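Local structure of fiber protein (Human adenovirus 14, 3F0Y) at residues Y139-Y144 with P153-V158. The protein forms the trimeric knob at the tip of the adenovirus fiber, which probably engages receptors on the host cell. Numbering follows the deposited sequence.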
loop_
_atom_site.group_PDB
_atom_site.type_symbol
_atom_site.label_atom_id
_atom_site.label_comp_id
_atom_site.label_asym_id
_atom_site.label_seq_id
_atom_site.Cartn_x
_atom_site.Cartn_y
_atom_site.Cartn_z
ATOM N N TYR A 139 3.130 -7.214 -8.375
ATOM C CA TYR A 139 4.482 -6.672 -8.463
ATOM C C TYR A 139 4.676 -5.485 -7.534
ATOM O O TYR A 139 3.727 -4.776 -7.195
ATOM C CB TYR A 139 4.792 -6.233 -9.890
ATOM C CG TYR A 139 4.552 -7.300 -10.932
ATOM C CD1 TYR A 139 3.356 -7.352 -11.634
ATOM C CD2 TYR A 139 5.525 -8.255 -11.216
ATOM C CE1 TYR A 139 3.127 -8.324 -12.596
ATOM C CE2 TYR A 139 5.306 -9.234 -12.177
ATOM C CZ TYR A 139 4.107 -9.261 -12.864
ATOM O OH TYR A 139 3.881 -10.226 -13.819
ATOM N N GLY A 140 5.922 -5.268 -7.137
ATOM C CA GLY A 140 6.264 -4.132 -6.305
ATOM C C GLY A 140 7.754 -4.020 -6.096
ATOM O O GLY A 140 8.542 -4.658 -6.802
ATOM N N THR A 141 8.134 -3.190 -5.130
ATOM C CA THR A 141 9.532 -2.970 -4.791
ATOM C C THR A 141 9.696 -2.851 -3.276
ATOM O O THR A 141 8.772 -2.436 -2.573
ATOM C CB THR A 141 10.063 -1.683 -5.467
ATOM O OG1 THR A 141 9.863 -1.763 -6.885
ATOM C CG2 THR A 141 11.546 -1.482 -5.183
ATOM N N CYS A 142 10.871 -3.222 -2.790
ATOM C CA CYS A 142 11.266 -2.966 -1.417
ATOM C C CYS A 142 12.687 -2.439 -1.515
ATOM O O CYS A 142 13.206 -2.266 -2.620
ATOM C CB CYS A 142 11.183 -4.233 -0.564
ATOM S SG CYS A 142 12.383 -5.504 -0.978
ATOM N N HIS A 143 13.314 -2.170 -0.379
ATOM C CA HIS A 143 14.665 -1.636 -0.387
ATOM C C HIS A 143 15.557 -2.339 0.614
ATOM O O HIS A 143 15.107 -2.753 1.683
ATOM C CB HIS A 143 14.650 -0.138 -0.092
ATOM C CG HIS A 143 14.132 0.693 -1.223
ATOM N ND1 HIS A 143 12.787 0.872 -1.461
ATOM C CD2 HIS A 143 14.780 1.395 -2.182
ATOM C CE1 HIS A 143 12.628 1.647 -2.518
ATOM N NE2 HIS A 143 13.822 1.978 -2.976
ATOM N N TYR A 144 16.824 -2.474 0.239
ATOM C CA TYR A 144 17.872 -2.875 1.157
ATOM C C TYR A 144 18.617 -1.615 1.585
ATOM O O TYR A 144 19.077 -0.846 0.741
ATOM C CB TYR A 144 18.829 -3.861 0.483
ATOM C CG TYR A 144 20.128 -4.043 1.231
ATOM C CD1 TYR A 144 20.185 -4.821 2.382
ATOM C CD2 TYR A 144 21.296 -3.425 0.798
ATOM C CE1 TYR A 144 21.368 -4.985 3.077
ATOM C CE2 TYR A 144 22.488 -3.585 1.486
ATOM C CZ TYR A 144 22.516 -4.365 2.627
ATOM O OH TYR A 144 23.687 -4.533 3.325
ATOM N N PRO A 153 17.122 -0.404 -4.298
ATOM C CA PRO A 153 15.816 -0.949 -4.668
ATOM C C PRO A 153 15.875 -2.413 -5.102
ATOM O O PRO A 153 16.746 -2.797 -5.886
ATOM C CB PRO A 153 15.385 -0.059 -5.837
ATOM C CG PRO A 153 16.652 0.404 -6.442
ATOM C CD PRO A 153 17.631 0.540 -5.311
ATOM N N ILE A 154 14.947 -3.212 -4.583
ATOM C CA ILE A 154 14.840 -4.628 -4.922
ATOM C C ILE A 154 13.461 -4.884 -5.515
ATOM O O ILE A 154 12.456 -4.479 -4.934
ATOM C CB ILE A 154 15.025 -5.516 -3.673
ATOM C CG1 ILE A 154 16.409 -5.294 -3.057
ATOM C CG2 ILE A 154 14.825 -6.989 -4.022
ATOM C CD1 ILE A 154 16.627 -6.047 -1.757
ATOM N N ASP A 155 13.412 -5.553 -6.665
ATOM C CA ASP A 155 12.140 -5.894 -7.303
ATOM C C ASP A 155 11.487 -7.069 -6.594
ATOM O O ASP A 155 12.163 -8.024 -6.213
ATOM C CB ASP A 155 12.345 -6.264 -8.774
ATOM C CG ASP A 155 12.894 -5.120 -9.596
ATOM O OD1 ASP A 155 12.518 -3.960 -9.338
ATOM O OD2 ASP A 155 13.701 -5.388 -10.509
ATOM N N ILE A 156 10.170 -7.000 -6.427
ATOM C CA ILE A 156 9.417 -8.107 -5.855
ATOM C C ILE A 156 8.322 -8.545 -6.813
ATOM O O ILE A 156 7.565 -7.720 -7.326
ATOM C CB ILE A 156 8.788 -7.748 -4.501
ATOM C CG1 ILE A 156 9.876 -7.349 -3.505
ATOM C CG2 ILE A 156 7.991 -8.934 -3.955
ATOM C CD1 ILE A 156 9.353 -7.054 -2.121
ATOM N N SER A 157 8.264 -9.849 -7.055
ATOM C CA SER A 157 7.202 -10.459 -7.834
ATOM C C SER A 157 6.503 -11.465 -6.934
ATOM O O SER A 157 7.152 -12.311 -6.323
ATOM C CB SER A 157 7.783 -11.159 -9.062
ATOM O OG SER A 157 6.757 -11.666 -9.895
ATOM N N VAL A 158 5.182 -11.348 -6.836
ATOM C CA VAL A 158 4.372 -12.321 -6.124
ATOM C C VAL A 158 3.483 -13.037 -7.131
ATOM O O VAL A 158 2.858 -12.396 -7.977
ATOM C CB VAL A 158 3.497 -11.651 -5.045
ATOM C CG1 VAL A 158 2.615 -12.683 -4.349
ATOM C CG2 VAL A 158 4.363 -10.918 -4.039
HETATM O O HOH W 1 9.810 -3.885 -9.510
#
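Cys-142 and Ile-156 are brought together by their torsions: SG stands between the backbone N and the carbonyl carbon of its own residue (chi1 68°), while CG1 of Ile-156 lies anti to its carbonyl carbon (chi1 -59°) and a second, extended torsion carries CD1 on to 3.6 Å from SG of Cys-142. The sulfur also rests 3.8 Å from CB of Ile-154, so one small side chain lies against two isoleucines. Ile-154 has the same two torsions; its CD1 leans the same way and touches CB of Tyr-144. Trp-177 and Trp-179 of strand 171-180 and Phe-199 pack against this buried face.

These residues illustrate how an antiparallel beta hairpin, whose strand 137-145 is outermost within this chain in one sheet of the knob's beta sandwich, separates an apolar face from a polar one. Two hydrogen-bonded pairs, Gly-140 with Ile-156 and Cys-142 with Ile-154, join the strands through four backbone bonds. The straightest runs from Ile-154 N to Cys-142 O, 2.8 Å long with 173° at the hydrogen; Gly-140 O instead receives Ile-156 N from well above its carbonyl plane.

On the opposite face, the His-143 ring crosses Pro-153 obliquely, with CD2 3.6 Å from CA of the proline. A water lies within hydrogen-bonding distance of Asp-155 OD1 (2.7 Å) and Gly-140 O. Ser-157 OG approaches CE2 of Tyr-139, whose hydroxyl bonds to Thr-145 of a neighbouring subunit and whose ring meets His-143 of that same subunit, tying this face into the trimer interface.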